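Local coordinates for aminopeptidase C (PDB 4K7C), which probably removes residues from the N termini of peptides as a cysteine aminopeptidase, a papain-like enzyme assembled from six copies of the chain, at residues F87-F92 with F228-D234; D103-K107 with Q136-G140; S108-Y112 with K179-A184; L361-A365 with M442-A446. All coordinates share one frame. Where two conformers were deposited one is given. Residues are numbered along the deposited sequence.

Contact 1. Residues F87-F92 with F228-D234; sequences FKIKDF and FEYRDDD
Lys-88, Asp-233 and Ile-89 carry this join between the loop after helix 70-87 and the end of strand 226-231. Lys-88 leaves the helix with positive phi (58/59). Ile-89 to Phe-92 form a type II beta turn, with Phe-92 N bonded to Ile-89 O at 3.2 Å. The other segment is extended to Arg-231, then loops. The CA atoms of Ile-89 and Asp-232 lie 5.1 Å apart. Asp-233 points toward the loop with chi1 m. Asp-233 N donates to Lys-88 O at 2.7 Å, and Lys-90 N donates to Asp-233 OD1 at 2.9 Å. Lys-88 NZ makes a salt bridge to Asp-234 OD2 at 3.6 Å. The buried Ile-89 (m, t) sets CD1 over the Tyr-230 ring, a CH-pi contact 3.8 Å from its centroid. Phe-92 CE1 meets Phe-228 CZ at 3.7 Å. Water 1 links Phe-87 O (2.8 Å) and Tyr-230 OH (2.6 Å). The strand belongs to a beta hairpin with strand 237-243, where Tyr-230 stacks on His-238. One aspartate thus holds the loop backbone on both sides of Ile-89, with apolar packing inside and charges outside.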
loop_
_atom_site.group_PDB
_atom_site.type_symbol
_atom_site.label_atom_id
_atom_site.label_comp_id
_atom_site.label_asym_id
_atom_site.label_seq_id
_atom_site.Cartn_x
_atom_site.Cartn_y
_atom_site.Cartn_z
ATOM N N PHE A 87 25.313 26.335 -20.049
ATOM C CA PHE A 87 24.238 26.427 -21.051
ATOM C C PHE A 87 22.907 26.742 -20.431
ATOM O O PHE A 87 21.878 26.875 -21.099
ATOM C CB PHE A 87 24.195 25.125 -21.913
ATOM C CG PHE A 87 25.393 24.951 -22.761
ATOM C CD1 PHE A 87 25.434 25.556 -24.020
ATOM C CD2 PHE A 87 26.532 24.325 -22.272
ATOM C CE1 PHE A 87 26.526 25.445 -24.820
ATOM C CE2 PHE A 87 27.697 24.225 -23.086
ATOM C CZ PHE A 87 27.683 24.824 -24.348
ATOM N N LYS A 88 22.889 26.870 -19.107
ATOM C CA LYS A 88 21.661 27.221 -18.381
ATOM C C LYS A 88 20.573 26.208 -18.657
ATOM O O LYS A 88 19.439 26.504 -19.095
ATOM C CB LYS A 88 21.210 28.697 -18.605
ATOM C CG LYS A 88 22.275 29.744 -18.301
ATOM C CD LYS A 88 21.892 31.097 -18.916
ATOM C CE LYS A 88 22.261 32.276 -18.014
ATOM N NZ LYS A 88 21.232 32.373 -16.928
ATOM N N ILE A 89 20.893 24.968 -18.323
ATOM C CA ILE A 89 19.883 23.894 -18.426
ATOM C C ILE A 89 19.785 23.207 -17.063
ATOM O O ILE A 89 20.513 22.204 -16.758
ATOM C CB ILE A 89 20.198 22.839 -19.553
ATOM C CG1 ILE A 89 20.700 23.506 -20.842
ATOM C CG2 ILE A 89 18.977 21.993 -19.871
ATOM C CD1 ILE A 89 21.318 22.535 -21.832
ATOM N N LYS A 90 18.830 23.711 -16.276
ATOM C CA LYS A 90 18.635 23.223 -14.899
ATOM C C LYS A 90 18.388 21.681 -14.911
ATOM O O LYS A 90 17.556 21.203 -15.664
ATOM C CB LYS A 90 17.429 23.911 -14.221
ATOM C CG LYS A 90 17.514 23.755 -12.686
ATOM C CD LYS A 90 16.373 24.457 -11.954
ATOM C CE LYS A 90 15.071 23.675 -12.075
ATOM N NZ LYS A 90 13.966 24.298 -11.283
ATOM N N ASP A 91 19.090 20.936 -14.051
ATOM C CA ASP A 91 18.845 19.486 -13.886
ATOM C C ASP A 91 19.125 18.608 -15.117
ATOM O O ASP A 91 18.667 17.426 -15.237
ATOM C CB ASP A 91 17.426 19.234 -13.388
ATOM C CG ASP A 91 17.182 19.835 -11.984
ATOM O OD1 ASP A 91 18.133 20.203 -11.255
ATOM O OD2 ASP A 91 15.967 20.007 -11.669
ATOM N N PHE A 92 19.847 19.174 -16.059
ATOM C CA PHE A 92 20.139 18.425 -17.289
ATOM C C PHE A 92 20.860 17.104 -16.943
ATOM O O PHE A 92 21.679 17.058 -15.991
ATOM C CB PHE A 92 21.058 19.224 -18.178
ATOM C CG PHE A 92 21.422 18.473 -19.441
ATOM C CD1 PHE A 92 20.500 18.291 -20.459
ATOM C CD2 PHE A 92 22.689 17.932 -19.573
ATOM C CE1 PHE A 92 20.846 17.603 -21.640
ATOM C CE2 PHE A 92 23.024 17.259 -20.755
ATOM C CZ PHE A 92 22.096 17.052 -21.744
ATOM N N PHE A 228 19.548 17.972 -30.947
ATOM C CA PHE A 228 19.393 18.317 -29.536
ATOM C C PHE A 228 18.523 19.579 -29.473
ATOM O O PHE A 228 18.924 20.600 -30.029
ATOM C CB PHE A 228 20.751 18.580 -28.985
ATOM C CG PHE A 228 20.802 18.928 -27.504
ATOM C CD1 PHE A 228 19.993 18.279 -26.579
ATOM C CD2 PHE A 228 21.719 19.825 -27.058
ATOM C CE1 PHE A 228 20.060 18.594 -25.233
ATOM C CE2 PHE A 228 21.855 20.102 -25.704
ATOM C CZ PHE A 228 21.014 19.482 -24.796
ATOM N N GLU A 229 17.324 19.500 -28.867
ATOM C CA GLU A 229 16.441 20.625 -28.704
ATOM C C GLU A 229 16.172 20.803 -27.178
ATOM O O GLU A 229 15.978 19.808 -26.496
ATOM C CB GLU A 229 15.080 20.309 -29.349
ATOM C CG GLU A 229 15.044 20.218 -30.859
ATOM C CD GLU A 229 13.635 20.017 -31.412
ATOM O OE1 GLU A 229 12.881 20.998 -31.518
ATOM O OE2 GLU A 229 13.342 18.881 -31.906
ATOM N N TYR A 230 16.240 22.014 -26.677
ATOM C CA TYR A 230 16.014 22.313 -25.288
ATOM C C TYR A 230 15.626 23.797 -25.093
ATOM O O TYR A 230 15.754 24.595 -25.996
ATOM C CB TYR A 230 17.225 21.989 -24.426
ATOM C CG TYR A 230 18.411 22.869 -24.692
ATOM C CD1 TYR A 230 19.342 22.569 -25.711
ATOM C CD2 TYR A 230 18.614 24.011 -23.937
ATOM C CE1 TYR A 230 20.389 23.394 -25.985
ATOM C CE2 TYR A 230 19.694 24.814 -24.188
ATOM C CZ TYR A 230 20.549 24.505 -25.226
ATOM O OH TYR A 230 21.583 25.323 -25.422
ATOM N N ARG A 231 15.074 24.085 -23.928
ATOM C CA ARG A 231 14.855 25.429 -23.442
ATOM C C ARG A 231 15.759 25.671 -22.268
ATOM O O ARG A 231 15.844 24.855 -21.318
ATOM C CB ARG A 231 13.399 25.669 -23.037
ATOM C CG ARG A 231 12.545 25.870 -24.240
ATOM C CD ARG A 231 11.288 26.640 -23.982
ATOM N NE ARG A 231 10.435 26.667 -25.182
ATOM C CZ ARG A 231 10.135 27.779 -25.844
ATOM N NH1 ARG A 231 10.629 28.965 -25.448
ATOM N NH2 ARG A 231 9.362 27.731 -26.887
ATOM N N ASP A 232 16.493 26.794 -22.354
ATOM C CA ASP A 232 17.353 27.215 -21.278
ATOM C C ASP A 232 16.541 27.797 -20.109
ATOM O O ASP A 232 15.337 27.895 -20.199
ATOM C CB ASP A 232 18.457 28.151 -21.775
ATOM C CG ASP A 232 17.942 29.519 -22.222
ATOM O OD1 ASP A 232 16.930 30.039 -21.697
ATOM O OD2 ASP A 232 18.678 30.085 -23.024
ATOM N N ASP A 233 17.245 28.140 -19.033
ATOM C CA ASP A 233 16.632 28.608 -17.796
ATOM C C ASP A 233 15.989 29.980 -18.000
ATOM O O ASP A 233 15.170 30.357 -17.180
ATOM C CB ASP A 233 17.674 28.681 -16.674
ATOM C CG ASP A 233 18.247 27.294 -16.299
ATOM O OD1 ASP A 233 17.545 26.309 -16.569
ATOM O OD2 ASP A 233 19.403 27.284 -15.763
ATOM N N ASP A 234 16.338 30.711 -19.065
ATOM C CA ASP A 234 15.648 32.010 -19.416
ATOM C C ASP A 234 14.505 31.833 -20.354
ATOM O O ASP A 234 13.957 32.833 -20.883
ATOM C CB ASP A 234 16.620 32.997 -20.022
ATOM C CG ASP A 234 17.661 33.444 -19.019
ATOM O OD1 ASP A 234 17.293 33.637 -17.887
ATOM O OD2 ASP A 234 18.843 33.503 -19.319
HETATM O O HOH W 1 21.910 27.314 -23.824
#

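Contact 2. Residues D103-K107 with Q136-G140; sequences DKFEK and QQDGG
A turn of helix 96-117 faces the loop between helices 126-133 and 142-152. Residues 103-107 are helical, with Lys-107 N bonded to Asp-103 O at 2.7 Å. The loop is extended at Gln-136 and Gln-137 (-145/173 and -156/174) and bends at Asp-138 (-67/-36). The closest CA pair is Lys-107 with Gln-136, at 6.2 Å. Asp-103 (chi1 t) points toward the loop. Its OD2 forms an i to i+4 salt bridge with Lys-107 NZ at 2.6 Å. Water 2 lies 2.4 Å from Asp-103 OD2 and accepts from Lys-104 NZ at 3.1 Å. Lys-104 starts with chi1 m and chi2 at -116°. Its NZ bonds to Gln-136 OE1 and makes a salt bridge to Asp-138 OD1, each at 2.8 Å. Asp-138 OD2 is held by Ser-169 OG and Gly-68 N. Lys-107 (m, t, t, t) extends fully toward the loop. Its NZ donates to Gln-137 O at 2.9 Å and to Gly-139 O at 2.7 Å, while its CB sits 4.1 Å from Gln-136 CB. Trp-71 NE1 of helix 70-87 bonds to Asp-138 O, so the loop abuts the start of the helix that, in this papain-like fold, probably carries the catalytic cysteine. Gly-140 pairs with the C-terminal Ala-446. Two buried ammonium groups are therefore satisfied by carboxylates, an amide and backbone carbonyls. This chemistry fixes the loop on the helix without a backbone-to-backbone bond between the two segments.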
loop_
_atom_site.group_PDB
_atom_site.type_symbol
_atom_site.label_atom_id
_atom_site.label_comp_id
_atom_site.label_asym_id
_atom_site.label_seq_id
_atom_site.Cartn_x
_atom_site.Cartn_y
_atom_site.Cartn_z
ATOM N N ASP A 103 30.807 0.358 -22.052
ATOM C CA ASP A 103 31.559 -0.263 -21.000
ATOM C C ASP A 103 31.457 -1.805 -21.050
ATOM O O ASP A 103 32.469 -2.586 -21.073
ATOM C CB ASP A 103 31.139 0.262 -19.624
ATOM C CG ASP A 103 31.985 -0.313 -18.518
ATOM O OD1 ASP A 103 33.227 -0.133 -18.587
ATOM O OD2 ASP A 103 31.388 -0.955 -17.548
ATOM N N LYS A 104 30.260 -2.339 -21.041
ATOM C CA LYS A 104 30.035 -3.765 -21.188
ATOM C C LYS A 104 30.604 -4.394 -22.425
ATOM O O LYS A 104 31.124 -5.473 -22.413
ATOM C CB LYS A 104 28.534 -4.058 -21.132
ATOM C CG LYS A 104 27.850 -3.829 -19.809
ATOM C CD LYS A 104 27.317 -5.101 -19.235
ATOM C CE LYS A 104 26.787 -5.019 -17.781
ATOM N NZ LYS A 104 27.777 -4.656 -16.743
ATOM N N PHE A 105 30.441 -3.717 -23.559
ATOM C CA PHE A 105 30.952 -4.266 -24.777
ATOM C C PHE A 105 32.499 -4.284 -24.773
ATOM O O PHE A 105 33.105 -5.309 -25.105
ATOM C CB PHE A 105 30.386 -3.510 -25.968
ATOM C CG PHE A 105 30.659 -4.206 -27.271
ATOM C CD1 PHE A 105 30.287 -5.542 -27.440
ATOM C CD2 PHE A 105 31.245 -3.533 -28.310
ATOM C CE1 PHE A 105 30.571 -6.232 -28.582
ATOM C CE2 PHE A 105 31.491 -4.252 -29.500
ATOM C CZ PHE A 105 31.110 -5.572 -29.638
ATOM N N GLU A 106 33.111 -3.191 -24.354
ATOM C CA GLU A 106 34.605 -3.078 -24.278
ATOM C C GLU A 106 35.100 -4.055 -23.251
ATOM O O GLU A 106 36.025 -4.786 -23.512
ATOM C CB GLU A 106 35.037 -1.664 -23.939
ATOM C CG GLU A 106 34.845 -0.706 -25.114
ATOM C CD GLU A 106 35.937 -0.820 -26.231
ATOM O OE1 GLU A 106 36.979 -1.529 -26.092
ATOM O OE2 GLU A 106 35.696 -0.168 -27.300
ATOM N N LYS A 107 34.398 -4.174 -22.116
ATOM C CA LYS A 107 34.816 -5.201 -21.118
ATOM C C LYS A 107 34.776 -6.654 -21.641
ATOM O O LYS A 107 35.565 -7.436 -21.191
ATOM C CB LYS A 107 34.016 -5.056 -19.830
ATOM C CG LYS A 107 34.389 -3.889 -18.968
ATOM C CD LYS A 107 33.429 -3.738 -17.756
ATOM C CE LYS A 107 34.009 -2.787 -16.770
ATOM N NZ LYS A 107 32.912 -2.273 -15.887
ATOM N N GLN A 136 32.988 -9.776 -16.136
ATOM C CA GLN A 136 32.813 -8.358 -16.114
ATOM C C GLN A 136 31.885 -8.000 -14.973
ATOM O O GLN A 136 31.306 -8.883 -14.352
ATOM C CB GLN A 136 32.289 -7.867 -17.440
ATOM C CG GLN A 136 30.998 -8.566 -17.865
ATOM C CD GLN A 136 29.753 -7.903 -17.286
ATOM O OE1 GLN A 136 29.574 -6.668 -17.325
ATOM N NE2 GLN A 136 28.899 -8.703 -16.737
ATOM N N GLN A 137 31.723 -6.722 -14.718
ATOM C CA GLN A 137 30.759 -6.251 -13.748
ATOM C C GLN A 137 30.369 -4.829 -14.080
ATOM O O GLN A 137 30.941 -4.199 -14.962
ATOM C CB GLN A 137 31.370 -6.350 -12.345
ATOM C CG GLN A 137 32.645 -5.539 -12.128
ATOM C CD GLN A 137 33.265 -5.750 -10.747
ATOM O OE1 GLN A 137 32.697 -5.351 -9.776
ATOM N NE2 GLN A 137 34.451 -6.365 -10.686
ATOM N N ASP A 138 29.402 -4.310 -13.352
ATOM C CA ASP A 138 28.941 -2.915 -13.545
ATOM C C ASP A 138 29.936 -1.854 -13.183
ATOM O O ASP A 138 29.937 -0.822 -13.827
ATOM C CB ASP A 138 27.626 -2.613 -12.804
ATOM C CG ASP A 138 26.401 -3.312 -13.401
ATOM O OD1 ASP A 138 26.445 -4.089 -14.390
ATOM O OD2 ASP A 138 25.290 -3.152 -12.807
ATOM N N GLY A 139 30.741 -2.068 -12.122
ATOM C CA GLY A 139 31.601 -1.053 -11.624
ATOM C C GLY A 139 32.830 -0.685 -12.451
ATOM O O GLY A 139 33.300 -1.456 -13.324
ATOM N N GLY A 140 33.464 0.390 -11.989
ATOM C CA GLY A 140 34.686 0.844 -12.620
ATOM C C GLY A 140 35.447 1.895 -11.839
ATOM O O GLY A 140 35.277 2.073 -10.617
HETATM O O HOH W 2 29.296 -1.996 -16.821
#

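Contact 3. Residues S108-Y112 with K179-A184; sequences SNYFY and KLRKDA
Two helices, 96-117 and 170-192, pack here in nearly the same direction. Their short segments 108-112 and 179-184 approach to 10.6 Å between axes and cross at -28°. In register, the CA of Ser-108 lies 7.0 Å from that of Leu-180, and the CA of Tyr-112 lies 6.9 Å from that of Ala-184. Lys-179 begins the second segment. Its NZ makes a salt bridge to Asp-183 OD2 at 2.8 Å, one turn on, and further bridges to Glu-210 and Asp-211 of helix 197-219. Leu-180 (m, t) points toward the first helix. Its CD2 touches Ser-108 CB at 3.9 Å and Tyr-112 CZ at 3.5 Å. Its CB meets Phe-111 CE2 at 3.6 Å, and its O lies at the edge of the Phe-111 ring, 3.2 Å from CE2. Arg-181 points away. It bonds to Leu-132 O and makes a salt bridge to Glu-359 of a neighbouring subunit. Asp-183 (chi1 m) has OD2 2.5 Å from Tyr-112 OH; the hydrogen bond of that hydroxyl is to Asp-211 OD2. Ala-184 closes the segment with CB 3.9 Å from Phe-111 CZ. Phe-111 (chi1 t) and Tyr-112 (chi1 m) both meet Leu-180, the first most closely at CB and the second at CD2. The chemistry is divided: an apolar layer lies between the helices, and a buried cluster of charges and a tyrosine hydroxyl ties both to helix 197-219.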
loop_
_atom_site.group_PDB
_atom_site.type_symbol
_atom_site.label_atom_id
_atom_site.label_comp_id
_atom_site.label_asym_id
_atom_site.label_seq_id
_atom_site.Cartn_x
_atom_site.Cartn_y
_atom_site.Cartn_z
ATOM N N SER A 108 33.834 -6.990 -22.535
ATOM C CA SER A 108 33.725 -8.306 -23.172
ATOM C C SER A 108 35.027 -8.636 -23.955
ATOM O O SER A 108 35.715 -9.626 -23.666
ATOM C CB SER A 108 32.418 -8.401 -24.026
ATOM O OG SER A 108 31.185 -8.170 -23.267
ATOM N N ASN A 109 35.461 -7.691 -24.773
ATOM C CA ASN A 109 36.736 -7.746 -25.480
ATOM C C ASN A 109 37.964 -7.760 -24.555
ATOM O O ASN A 109 38.895 -8.579 -24.762
ATOM C CB ASN A 109 36.848 -6.537 -26.404
ATOM C CG ASN A 109 38.038 -6.653 -27.350
ATOM O OD1 ASN A 109 38.081 -7.631 -28.117
ATOM N ND2 ASN A 109 38.925 -5.718 -27.311
ATOM N N TYR A 110 37.943 -6.876 -23.561
ATOM C CA TYR A 110 38.970 -6.905 -22.507
ATOM C C TYR A 110 39.138 -8.258 -21.858
ATOM O O TYR A 110 40.257 -8.757 -21.789
ATOM C CB TYR A 110 38.754 -5.779 -21.460
ATOM C CG TYR A 110 40.019 -5.314 -20.798
ATOM C CD1 TYR A 110 40.682 -4.212 -21.280
ATOM C CD2 TYR A 110 40.540 -5.934 -19.691
ATOM C CE1 TYR A 110 41.821 -3.729 -20.711
ATOM C CE2 TYR A 110 41.719 -5.455 -19.112
ATOM C CZ TYR A 110 42.357 -4.372 -19.647
ATOM O OH TYR A 110 43.508 -3.832 -19.116
ATOM N N PHE A 111 38.021 -8.895 -21.478
ATOM C CA PHE A 111 38.021 -10.213 -20.905
ATOM C C PHE A 111 38.634 -11.254 -21.870
ATOM O O PHE A 111 39.460 -12.068 -21.469
ATOM C CB PHE A 111 36.588 -10.609 -20.506
ATOM C CG PHE A 111 36.463 -12.036 -20.052
ATOM C CD1 PHE A 111 36.735 -12.408 -18.740
ATOM C CD2 PHE A 111 35.995 -12.987 -20.930
ATOM C CE1 PHE A 111 36.591 -13.746 -18.368
ATOM C CE2 PHE A 111 35.887 -14.296 -20.600
ATOM C CZ PHE A 111 36.167 -14.701 -19.282
ATOM N N TYR A 112 38.237 -11.224 -23.131
ATOM C CA TYR A 112 38.746 -12.206 -24.087
ATOM C C TYR A 112 40.269 -12.041 -24.210
ATOM O O TYR A 112 41.002 -13.037 -24.353
ATOM C CB TYR A 112 38.110 -12.051 -25.429
ATOM C CG TYR A 112 36.638 -12.317 -25.496
ATOM C CD1 TYR A 112 36.029 -13.331 -24.744
ATOM C CD2 TYR A 112 35.812 -11.579 -26.361
ATOM C CE1 TYR A 112 34.667 -13.633 -24.856
ATOM C CE2 TYR A 112 34.452 -11.863 -26.489
ATOM C CZ TYR A 112 33.845 -12.849 -25.711
ATOM O OH TYR A 112 32.476 -13.173 -25.795
ATOM N N LYS A 179 27.972 -16.224 -20.961
ATOM C CA LYS A 179 28.479 -16.157 -22.361
ATOM C C LYS A 179 30.039 -16.041 -22.371
ATOM O O LYS A 179 30.744 -16.785 -23.108
ATOM C CB LYS A 179 27.833 -14.971 -23.107
ATOM C CG LYS A 179 28.341 -14.753 -24.529
ATOM C CD LYS A 179 28.147 -15.932 -25.443
ATOM C CE LYS A 179 28.200 -15.570 -26.925
ATOM N NZ LYS A 179 29.378 -14.829 -27.257
ATOM N N LEU A 180 30.582 -15.135 -21.579
ATOM C CA LEU A 180 32.004 -14.896 -21.556
ATOM C C LEU A 180 32.752 -16.091 -21.056
ATOM O O LEU A 180 33.770 -16.502 -21.668
ATOM C CB LEU A 180 32.377 -13.688 -20.750
ATOM C CG LEU A 180 31.848 -12.353 -21.209
ATOM C CD1 LEU A 180 32.151 -11.284 -20.180
ATOM C CD2 LEU A 180 32.389 -11.998 -22.623
ATOM N N ARG A 181 32.199 -16.743 -20.037
ATOM C CA ARG A 181 32.834 -18.000 -19.545
ATOM C C ARG A 181 32.845 -19.146 -20.560
ATOM O O ARG A 181 33.848 -19.872 -20.731
ATOM C CB ARG A 181 32.167 -18.415 -18.205
ATOM C CG ARG A 181 32.525 -17.573 -17.031
ATOM C CD ARG A 181 31.742 -18.040 -15.807
ATOM N NE ARG A 181 32.035 -17.189 -14.663
ATOM C CZ ARG A 181 31.167 -16.554 -13.887
ATOM N NH1 ARG A 181 29.843 -16.595 -14.096
ATOM N NH2 ARG A 181 31.661 -15.930 -12.832
ATOM N N LYS A 182 31.771 -19.329 -21.284
ATOM C CA LYS A 182 31.637 -20.310 -22.303
ATOM C C LYS A 182 32.660 -20.021 -23.387
ATOM O O LYS A 182 33.302 -20.927 -23.903
ATOM C CB LYS A 182 30.263 -20.267 -22.928
ATOM C CG LYS A 182 30.134 -21.189 -24.112
ATOM C CD LYS A 182 28.750 -21.171 -24.701
ATOM C CE LYS A 182 28.625 -22.299 -25.738
ATOM N NZ LYS A 182 29.174 -21.779 -26.959
ATOM N N ASP A 183 32.718 -18.765 -23.773
ATOM C CA ASP A 183 33.723 -18.341 -24.780
ATOM C C ASP A 183 35.186 -18.505 -24.283
ATOM O O ASP A 183 36.106 -18.790 -25.091
ATOM C CB ASP A 183 33.455 -16.907 -25.198
ATOM C CG ASP A 183 32.233 -16.748 -26.060
ATOM O OD1 ASP A 183 31.729 -17.745 -26.655
ATOM O OD2 ASP A 183 31.793 -15.567 -26.165
ATOM N N ALA A 184 35.443 -18.328 -22.983
ATOM C CA ALA A 184 36.769 -18.555 -22.417
ATOM C C ALA A 184 37.173 -19.997 -22.613
ATOM O O ALA A 184 38.314 -20.303 -22.924
ATOM C CB ALA A 184 36.799 -18.217 -20.922
#

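Contact 4. Residues L361-A365 with M442-A446; sequences LMTHA and MGALA
This is a water-bridged contact between the C-terminal tail and the start of strand 364-374 in a papain-like fold. It lies beside helix 70-87. His-364 packs on Cys-70 and its NE2 bonds to Asn-385, a grouping consistent with the Cys-His-Asn triad of this family. In the related bleomycin hydrolases the C-terminal tail lies in the active-site cleft and restricts cleavage to chain ends, and the tail here probably does the same. The tail leaves a 3-10 turn at Met-442 and Gly-443 and runs extended through Ala-444 (-57/137) and Leu-445 (-108/129). It runs in the same direction as 361-365. The CA atoms of Met-362 and Ala-444 are 6.0 Å apart, and those of His-364 and Ala-446 are 4.7 Å apart. Thr-363 and His-364 form a classic beta bulge opposite Ser-319. Both alanines point toward the strand segment. Ala-444 CB lies 4.2 Å from Leu-361 CD1 and 3.2 Å from Met-362 O. Ala-446 CB sits 3.7 Å from His-364 N and 3.8 Å from Thr-363 C. Met-362, a selenomethionine with chi1 t, also points toward the tail. No direct hydrogen bond joins the segments. Water 4 lies 3.1 Å from Thr-363 O and 2.5 Å from Ala-446 O. Water 3 donates to Met-362 O at 2.8 Å and to Leu-445 O at 2.9 Å.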
loop_
_atom_site.group_PDB
_atom_site.type_symbol
_atom_site.label_atom_id
_atom_site.label_comp_id
_atom_site.label_asym_id
_atom_site.label_seq_id
_atom_site.Cartn_x
_atom_site.Cartn_y
_atom_site.Cartn_z
ATOM N N LEU A 361 37.612 -1.158 1.390
ATOM C CA LEU A 361 38.167 -0.831 0.051
ATOM C C LEU A 361 37.105 0.077 -0.607
ATOM O O LEU A 361 36.052 0.344 0.013
ATOM C CB LEU A 361 38.542 -2.041 -0.778
ATOM C CG LEU A 361 37.631 -3.263 -0.815
ATOM C CD1 LEU A 361 36.300 -2.884 -1.371
ATOM C CD2 LEU A 361 38.196 -4.366 -1.667
HETATM N N MSE A 362 37.391 0.706 -1.762
HETATM C CA MSE A 362 36.341 1.523 -2.439
HETATM C C MSE A 362 35.262 0.620 -2.958
HETATM O O MSE A 362 35.544 -0.367 -3.604
HETATM C CB MSE A 362 36.818 2.405 -3.636
HETATM C CG MSE A 362 35.634 2.868 -4.524
HETATM SE SE MSE A 362 36.317 3.951 -6.050
HETATM C CE MSE A 362 34.821 4.844 -6.842
ATOM N N THR A 363 34.019 0.947 -2.636
ATOM C CA THR A 363 32.854 0.220 -3.030
ATOM C C THR A 363 31.838 1.125 -3.783
ATOM O O THR A 363 30.901 0.616 -4.390
ATOM C CB THR A 363 32.130 -0.405 -1.841
ATOM O OG1 THR A 363 31.634 0.660 -1.026
ATOM C CG2 THR A 363 33.067 -1.326 -1.035
ATOM N N HIS A 364 31.996 2.444 -3.721
ATOM C CA HIS A 364 30.984 3.376 -4.272
ATOM C C HIS A 364 31.665 4.709 -4.654
ATOM O O HIS A 364 32.543 5.221 -3.979
ATOM C CB HIS A 364 29.861 3.581 -3.233
ATOM C CG HIS A 364 28.656 4.326 -3.747
ATOM N ND1 HIS A 364 28.049 4.028 -4.955
ATOM C CD2 HIS A 364 27.929 5.340 -3.204
ATOM C CE1 HIS A 364 27.015 4.846 -5.144
ATOM N NE2 HIS A 364 26.919 5.643 -4.092
ATOM N N ALA A 365 31.237 5.278 -5.763
ATOM C CA ALA A 365 31.756 6.563 -6.266
ATOM C C ALA A 365 30.598 7.553 -6.079
ATOM O O ALA A 365 29.425 7.243 -6.434
ATOM C CB ALA A 365 32.086 6.472 -7.788
HETATM N N MSE A 442 42.938 -1.414 -4.358
HETATM C CA MSE A 442 42.711 -0.265 -5.249
HETATM C C MSE A 442 42.339 -0.650 -6.673
HETATM O O MSE A 442 42.218 0.234 -7.548
HETATM C CB MSE A 442 44.046 0.514 -5.269
HETATM C CG MSE A 442 44.354 1.260 -3.949
HETATM SE SE MSE A 442 43.115 2.530 -3.245
HETATM C CE MSE A 442 42.530 1.487 -1.689
ATOM N N GLY A 443 42.330 -1.951 -6.938
ATOM C CA GLY A 443 41.724 -2.550 -8.144
ATOM C C GLY A 443 40.203 -2.713 -8.036
ATOM O O GLY A 443 39.537 -3.206 -9.007
ATOM N N ALA A 444 39.671 -2.378 -6.840
ATOM C CA ALA A 444 38.225 -2.411 -6.577
ATOM C C ALA A 444 37.583 -1.491 -7.617
ATOM O O ALA A 444 38.111 -0.402 -7.990
ATOM C CB ALA A 444 37.867 -1.935 -5.176
ATOM N N LEU A 445 36.493 -2.029 -8.135
ATOM C CA LEU A 445 35.665 -1.344 -9.076
ATOM C C LEU A 445 34.385 -0.977 -8.300
ATOM O O LEU A 445 33.703 -1.834 -7.651
ATOM C CB LEU A 445 35.313 -2.270 -10.243
ATOM C CG LEU A 445 36.393 -2.891 -11.121
ATOM C CD1 LEU A 445 35.787 -3.543 -12.367
ATOM C CD2 LEU A 445 37.425 -1.866 -11.538
ATOM N N ALA A 446 34.052 0.291 -8.399
ATOM C CA ALA A 446 32.908 0.848 -7.715
ATOM C C ALA A 446 31.791 1.150 -8.672
ATOM O O ALA A 446 30.581 1.234 -8.416
ATOM C CB ALA A 446 33.370 2.151 -7.128
ATOM O OXT ALA A 446 32.101 1.567 -9.770
HETATM O O HOH W 3 34.206 -2.517 -4.874
HETATM O O HOH W 4 28.992 0.136 -6.831
#

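Overall arrangement
From the N terminus, contact 1 opens first, after helix 70-87, and closes 136 residues later at strand 226-231. Contacts 2 and 3 are nested inside that loop. Both start on helix 96-117, and they cross: contact 2 closes at 136-140 before contact 3 closes on helix 170-192. They touch where Gln-136 packs on Leu-180, and both reach the same neighbouring subunit. Contact 4 follows in series and brings the C terminus to strand 364-374. It meets contact 2 through Gly-140 and Ala-446, joining the helical part to the sheet. Contact 1 stands apart at the hairpin, its centre 31 Å or more from the other centres.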